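Local coordinates for protein erythropoietin (Homo sapiens, PDB 1EER) that is a secreted hormone that binds and dimerizes its receptor EPOR, activating JAK2 and so regulating red blood cell production, at residues Ala19-Ala22 with Glu23-Thr27; Lys140-Arg143 with Val144-Asn147. The protein carries 5 engineered substitutions. All coordinates share one frame; numbering follows the deposited sequence.

In the fold
Contact 1 covers the C-terminal end of helix 9-25 and the residues that follow it, and contact 2 is an early part of helix 138-161. Each is a local contact along its own helix, and their centres lie about 8 Å apart. The two helices meet through side chains of both contacts. Ala22 CB packs on Phe142 CD1 at 3.4 Å, and Thr26 CG2 packs on Phe142 CD2 at 3.4 Å. Ala19 CB touches Tyr145 CE2 at 3.4 Å. The aromatic pair of contact 2 thus lies against the small residues of contact 1. Lys140, Arg143 and Asn147 of contact 2 make polar contacts with another protein, whereas Lys20 of contact 1 has a long, weak ion pair with an acidic side chain of another protein.

Contact 1: residues Ala19-Ala22 with Glu23-Thr27; sequences AKEA and EKITT. Engineered in segment 23-27: Lys24 (natural residue Asn).
Glu21 and Lys24 form a salt bridge between neighbouring turns at the C-terminal end of helix 9-25. This is a local contact along that helix and the residues that follow it. Lys24 is an engineered residue; the natural one is Asn, a site of N-linked glycosylation. Its NZ lies 2.5 Å from Glu21 OE1, on the lone pair facing the other carboxylate oxygen. Glu21 CG lies anti to its own backbone N (chi1 -178°), and a bend at chi2 turns the carboxylate towards the next turn. The Lys24 chain bends at chi3 to bring the ammonium group to it. Lys24 NZ also lies 3.1 Å from Glu21 OE2, and that oxygen touches Ile25 CG1 at 3.3 Å. Glu21 and Ile25 also touch His94 of helix 91-111.

The backbone follows the i to i+4 pattern of an alpha helix. Glu23 N donates to Ala19 O at 2.8 Å, with an N-H...O angle of 174°. Lys24 N and Ile25 N bond to Lys20 O and Glu21 O in the same way. Erythropoietin is a four-helix-bundle cytokine, and this helix is the first of the bundle. Its small residues Ala19 and Ala22 face helix 138-161.

Ala22 O takes the next backbone bond, from Thr26 N at 3.0 Å. The Thr26 hydroxyl, OG1, also lies 2.7 Å from Ala22 O. Thr26 is buried, and its side chain touches Leu91 of helix 91-111. One residue on, Thr27 OG1 lies 2.5 Å from Lys24 O, unusually short for a hydrogen bond. That carbonyl also receives Thr27 N at 3.2 Å.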
ATOM      1  N   ALA A  19       2.326   3.244   6.526  1.00 16.37           N
ATOM      2  CA  ALA A  19       2.261   4.646   6.927  1.00 18.33           C
ATOM      3  C   ALA A  19       0.819   5.126   7.093  1.00 21.30           C
ATOM      4  O   ALA A  19       0.521   5.919   7.992  1.00 19.31           O
ATOM      5  CB  ALA A  19       2.999   5.516   5.913  1.00 14.50           C
ATOM      6  N   LYS A  20      -0.074   4.638   6.230  1.00 21.56           N
ATOM      7  CA  LYS A  20      -1.490   5.001   6.290  1.00 17.85           C
ATOM      8  C   LYS A  20      -2.061   4.527   7.621  1.00 17.33           C
ATOM      9  O   LYS A  20      -2.781   5.261   8.298  1.00 22.25           O
ATOM     10  CB  LYS A  20      -2.247   4.341   5.133  1.00 14.13           C
ATOM     11  CG  LYS A  20      -3.730   4.660   5.052  1.00 16.96           C
ATOM     12  CD  LYS A  20      -4.253   4.319   3.661  1.00 15.63           C
ATOM     13  CE  LYS A  20      -5.729   4.001   3.677  1.00 15.54           C
ATOM     14  NZ  LYS A  20      -6.558   5.218   3.884  1.00 22.00           N
ATOM     15  N   GLU A  21      -1.724   3.295   7.998  1.00 16.70           N
ATOM     16  CA  GLU A  21      -2.212   2.728   9.246  1.00 15.65           C
ATOM     17  C   GLU A  21      -1.626   3.503  10.423  1.00 11.86           C
ATOM     18  O   GLU A  21      -2.311   3.766  11.411  1.00 18.26           O
ATOM     19  CB  GLU A  21      -1.845   1.242   9.330  1.00 15.52           C
ATOM     20  CG  GLU A  21      -2.346   0.532  10.581  1.00 23.62           C
ATOM     21  CD  GLU A  21      -3.865   0.499  10.693  1.00 28.58           C
ATOM     22  OE1 GLU A  21      -4.544   0.750   9.675  1.00 33.67           O
ATOM     23  OE2 GLU A  21      -4.380   0.224  11.802  1.00 29.40           O
ATOM     24  N   ALA A  22      -0.362   3.885  10.310  1.00 16.46           N
ATOM     25  CA  ALA A  22       0.281   4.643  11.373  1.00 17.13           C
ATOM     26  C   ALA A  22      -0.474   5.963  11.526  1.00 22.71           C
ATOM     27  O   ALA A  22      -0.920   6.313  12.620  1.00 24.98           O
ATOM     28  CB  ALA A  22       1.746   4.903  11.022  1.00 13.41           C
ATOM     29  N   GLU A  23      -0.618   6.689  10.419  1.00 21.68           N
ATOM     30  CA  GLU A  23      -1.320   7.965  10.426  1.00 19.85           C
ATOM     31  C   GLU A  23      -2.751   7.792  10.942  1.00 23.40           C
ATOM     32  O   GLU A  23      -3.206   8.536  11.821  1.00 25.99           O
ATOM     33  CB  GLU A  23      -1.326   8.566   9.013  1.00 22.78           C
ATOM     34  CG  GLU A  23      -2.365   9.658   8.778  1.00 26.67           C
ATOM     35  CD  GLU A  23      -3.687   9.088   8.282  1.00 35.45           C
ATOM     36  OE1 GLU A  23      -3.689   8.458   7.199  1.00 34.86           O
ATOM     37  OE2 GLU A  23      -4.720   9.262   8.974  1.00 31.57           O
ATOM     38  N   LYS A  24      -3.459   6.801  10.413  1.00 18.66           N
ATOM     39  CA  LYS A  24      -4.834   6.571  10.831  1.00 18.53           C
ATOM     40  C   LYS A  24      -4.947   6.319  12.329  1.00 22.61           C
ATOM     41  O   LYS A  24      -5.793   6.907  13.004  1.00 20.36           O
ATOM     42  CB  LYS A  24      -5.431   5.397  10.057  1.00 17.92           C
ATOM     43  CG  LYS A  24      -6.856   5.041  10.455  1.00 17.16           C
ATOM     44  CD  LYS A  24      -7.242   3.653   9.935  1.00 23.23           C
ATOM     45  CE  LYS A  24      -7.003   2.572  10.992  1.00 27.66           C
ATOM     46  NZ  LYS A  24      -6.941   1.200  10.412  1.00 27.19           N
ATOM     47  N   ILE A  25      -4.089   5.449  12.851  1.00 25.57           N
ATOM     48  CA  ILE A  25      -4.107   5.117  14.272  1.00 24.35           C
ATOM     49  C   ILE A  25      -3.755   6.311  15.185  1.00 25.21           C
ATOM     50  O   ILE A  25      -4.290   6.433  16.293  1.00 23.93           O
ATOM     51  CB  ILE A  25      -3.146   3.930  14.551  1.00 25.41           C
ATOM     52  CG1 ILE A  25      -3.678   2.663  13.863  1.00 25.62           C
ATOM     53  CG2 ILE A  25      -2.982   3.714  16.046  1.00 21.33           C
ATOM     54  CD1 ILE A  25      -5.073   2.243  14.299  1.00 22.17           C
ATOM     55  N   THR A  26      -2.873   7.198  14.731  1.00 27.63           N
ATOM     56  CA  THR A  26      -2.506   8.344  15.561  1.00 27.37           C
ATOM     57  C   THR A  26      -3.564   9.449  15.569  1.00 28.70           C
ATOM     58  O   THR A  26      -3.387  10.476  16.220  1.00 26.33           O
ATOM     59  CB  THR A  26      -1.129   8.958  15.163  1.00 22.35           C
ATOM     60  OG1 THR A  26      -0.895   8.812  13.762  1.00 18.75           O
ATOM     61  CG2 THR A  26      -0.012   8.258  15.918  1.00 32.93           C
ATOM     62  N   THR A  27      -4.666   9.244  14.853  1.00 28.99           N
ATOM     63  CA  THR A  27      -5.723  10.241  14.853  1.00 27.54           C
ATOM     64  C   THR A  27      -6.561  10.088  16.139  1.00 25.80           C
ATOM     65  O   THR A  27      -7.290  10.995  16.538  1.00 24.65           O
ATOM     66  CB  THR A  27      -6.610  10.146  13.560  1.00 27.56           C
ATOM     67  OG1 THR A  27      -7.226   8.856  13.454  1.00 26.67           O
ATOM     68  CG2 THR A  27      -5.754  10.403  12.322  1.00 24.78           C
TER

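Contact 2: residues Lys140-Arg143 with Val144-Asn147; sequences KLFR and VYSN
Phe142 and Tyr145 pack against each other three residues apart on helix 138-161. Phe142 CD1 meets Tyr145 CD2 at 4.1 Å, with the Tyr145 atom at the edge of the Phe142 ring, near its plane. The side chains slant across one another. Their first torsions differ (chi1 -81° and 172°), which sends the rings different ways, so that only CD1 and CD2 come close. This is the buried side. Phe142 also touches Leu91, His94 and Val95 of helix 91-111, and Tyr145 reaches Leu102.

Val144 is buried too. Its CG2 lies over the preceding turn, 3.2 Å from Lys140 O, and its side chain packs on Pro42 and Thr44. Four regular backbone bonds join the turns, among them Asn147 N to Arg143 O at 2.9 Å.

The polar side is more loosely joined. Arg143 and Asn147 run side by side, guanidinium and amide planes 58° apart, with Arg143 CG 4.0 Å from Asn147 ND2. Lys140 CA lies over one guanidinium face, offset towards its rim. The polar ends look outward: Lys140 NZ and Arg143 NH2 each form a salt bridge to an acidic side chain of another protein. Asn147 OD1 accepts a hydrogen bond from Arg150 NE, and its ND2 hydrogen-bonds to a polar side chain of another protein. An apolar core face backed by a polar binding face is typical of an amphipathic helix in a four-helix-bundle cytokine.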
ATOM      1  N   LYS A 140       1.208  14.222  14.084  1.00 17.80           N
ATOM      2  CA  LYS A 140       1.703  14.987  12.953  1.00 14.81           C
ATOM      3  C   LYS A 140       2.891  14.281  12.325  1.00 18.77           C
ATOM      4  O   LYS A 140       3.054  14.299  11.111  1.00 23.24           O
ATOM      5  CB  LYS A 140       2.103  16.404  13.361  1.00 16.09           C
ATOM      6  CG  LYS A 140       2.373  17.281  12.142  1.00 16.78           C
ATOM      7  CD  LYS A 140       2.573  18.750  12.470  1.00 16.51           C
ATOM      8  CE  LYS A 140       3.374  19.416  11.363  1.00 19.33           C
ATOM      9  NZ  LYS A 140       3.283  20.898  11.373  1.00 16.58           N
ATOM     10  N   LEU A 141       3.720  13.651  13.154  1.00 24.06           N
ATOM     11  CA  LEU A 141       4.892  12.926  12.662  1.00 19.06           C
ATOM     12  C   LEU A 141       4.454  11.832  11.690  1.00 11.16           C
ATOM     13  O   LEU A 141       4.973  11.714  10.593  1.00 15.17           O
ATOM     14  CB  LEU A 141       5.662  12.306  13.845  1.00 22.65           C
ATOM     15  CG  LEU A 141       6.976  11.540  13.613  1.00 20.95           C
ATOM     16  CD1 LEU A 141       7.887  12.301  12.660  1.00 20.46           C
ATOM     17  CD2 LEU A 141       7.677  11.333  14.945  1.00 18.89           C
ATOM     18  N   PHE A 142       3.483  11.035  12.103  1.00 13.39           N
ATOM     19  CA  PHE A 142       3.002   9.959  11.263  1.00 18.57           C
ATOM     20  C   PHE A 142       2.204  10.427  10.053  1.00 20.44           C
ATOM     21  O   PHE A 142       2.257   9.790   9.002  1.00 22.27           O
ATOM     22  CB  PHE A 142       2.193   8.978  12.103  1.00 18.99           C
ATOM     23  CG  PHE A 142       3.047   8.009  12.865  1.00 19.67           C
ATOM     24  CD1 PHE A 142       3.942   7.180  12.194  1.00 22.45           C
ATOM     25  CD2 PHE A 142       2.987   7.945  14.250  1.00 23.12           C
ATOM     26  CE1 PHE A 142       4.776   6.298  12.899  1.00 25.80           C
ATOM     27  CE2 PHE A 142       3.817   7.063  14.968  1.00 23.78           C
ATOM     28  CZ  PHE A 142       4.711   6.242  14.290  1.00 19.00           C
ATOM     29  N   ARG A 143       1.466  11.526  10.192  1.00 20.06           N
ATOM     30  CA  ARG A 143       0.699  12.052   9.069  1.00 18.93           C
ATOM     31  C   ARG A 143       1.693  12.522   8.006  1.00 15.22           C
ATOM     32  O   ARG A 143       1.485  12.329   6.808  1.00 15.68           O
ATOM     33  CB  ARG A 143      -0.185  13.218   9.522  1.00 20.63           C
ATOM     34  CG  ARG A 143      -0.900  13.938   8.376  1.00 23.65           C
ATOM     35  CD  ARG A 143      -1.852  15.018   8.893  1.00 26.77           C
ATOM     36  NE  ARG A 143      -1.159  16.146   9.521  1.00 16.19           N
ATOM     37  CZ  ARG A 143      -1.287  16.477  10.802  1.00 16.00           C
ATOM     38  NH1 ARG A 143      -2.078  15.765  11.589  1.00 14.68           N
ATOM     39  NH2 ARG A 143      -0.636  17.527  11.296  1.00 15.67           N
ATOM     40  N   VAL A 144       2.785  13.128   8.455  1.00 11.28           N
ATOM     41  CA  VAL A 144       3.827  13.612   7.550  1.00 14.01           C
ATOM     42  C   VAL A 144       4.519  12.407   6.882  1.00 17.72           C
ATOM     43  O   VAL A 144       4.851  12.438   5.691  1.00 18.62           O
ATOM     44  CB  VAL A 144       4.892  14.462   8.335  1.00 16.26           C
ATOM     45  CG1 VAL A 144       6.189  14.566   7.542  1.00 13.39           C
ATOM     46  CG2 VAL A 144       4.345  15.850   8.637  1.00 12.60           C
ATOM     47  N   TYR A 145       4.739  11.355   7.669  1.00 16.61           N
ATOM     48  CA  TYR A 145       5.377  10.135   7.191  1.00 15.75           C
ATOM     49  C   TYR A 145       4.574   9.590   6.012  1.00 18.30           C
ATOM     50  O   TYR A 145       5.138   9.286   4.965  1.00 19.68           O
ATOM     51  CB  TYR A 145       5.435   9.102   8.331  1.00 15.39           C
ATOM     52  CG  TYR A 145       5.901   7.713   7.939  1.00 10.82           C
ATOM     53  CD1 TYR A 145       7.080   7.525   7.221  1.00 16.53           C
ATOM     54  CD2 TYR A 145       5.187   6.584   8.339  1.00 15.25           C
ATOM     55  CE1 TYR A 145       7.547   6.243   6.911  1.00 18.81           C
ATOM     56  CE2 TYR A 145       5.642   5.289   8.034  1.00 20.64           C
ATOM     57  CZ  TYR A 145       6.824   5.130   7.320  1.00 21.47           C
ATOM     58  OH  TYR A 145       7.278   3.866   7.010  1.00 19.58           O
ATOM     59  N   SER A 146       3.255   9.486   6.189  1.00 21.35           N
ATOM     60  CA  SER A 146       2.356   8.987   5.138  1.00 20.60           C
ATOM     61  C   SER A 146       2.266   9.935   3.933  1.00 17.47           C
ATOM     62  O   SER A 146       2.387   9.501   2.790  1.00 16.81           O
ATOM     63  CB  SER A 146       0.950   8.756   5.715  1.00 13.83           C
ATOM     64  OG  SER A 146       0.041   8.329   4.715  1.00 19.24           O
ATOM     65  N   ASN A 147       2.058  11.226   4.188  1.00 16.12           N
ATOM     66  CA  ASN A 147       1.947  12.198   3.106  1.00 17.15           C
ATOM     67  C   ASN A 147       3.214  12.251   2.262  1.00 16.24           C
ATOM     68  O   ASN A 147       3.146  12.444   1.044  1.00 14.90           O
ATOM     69  CB  ASN A 147       1.633  13.595   3.661  1.00 19.98           C
ATOM     70  CG  ASN A 147       0.138  13.840   3.831  1.00 17.62           C
ATOM     71  OD1 ASN A 147      -0.689  13.105   3.300  1.00 20.20           O
ATOM     72  ND2 ASN A 147      -0.207  14.879   4.572  1.00 13.96           N
TER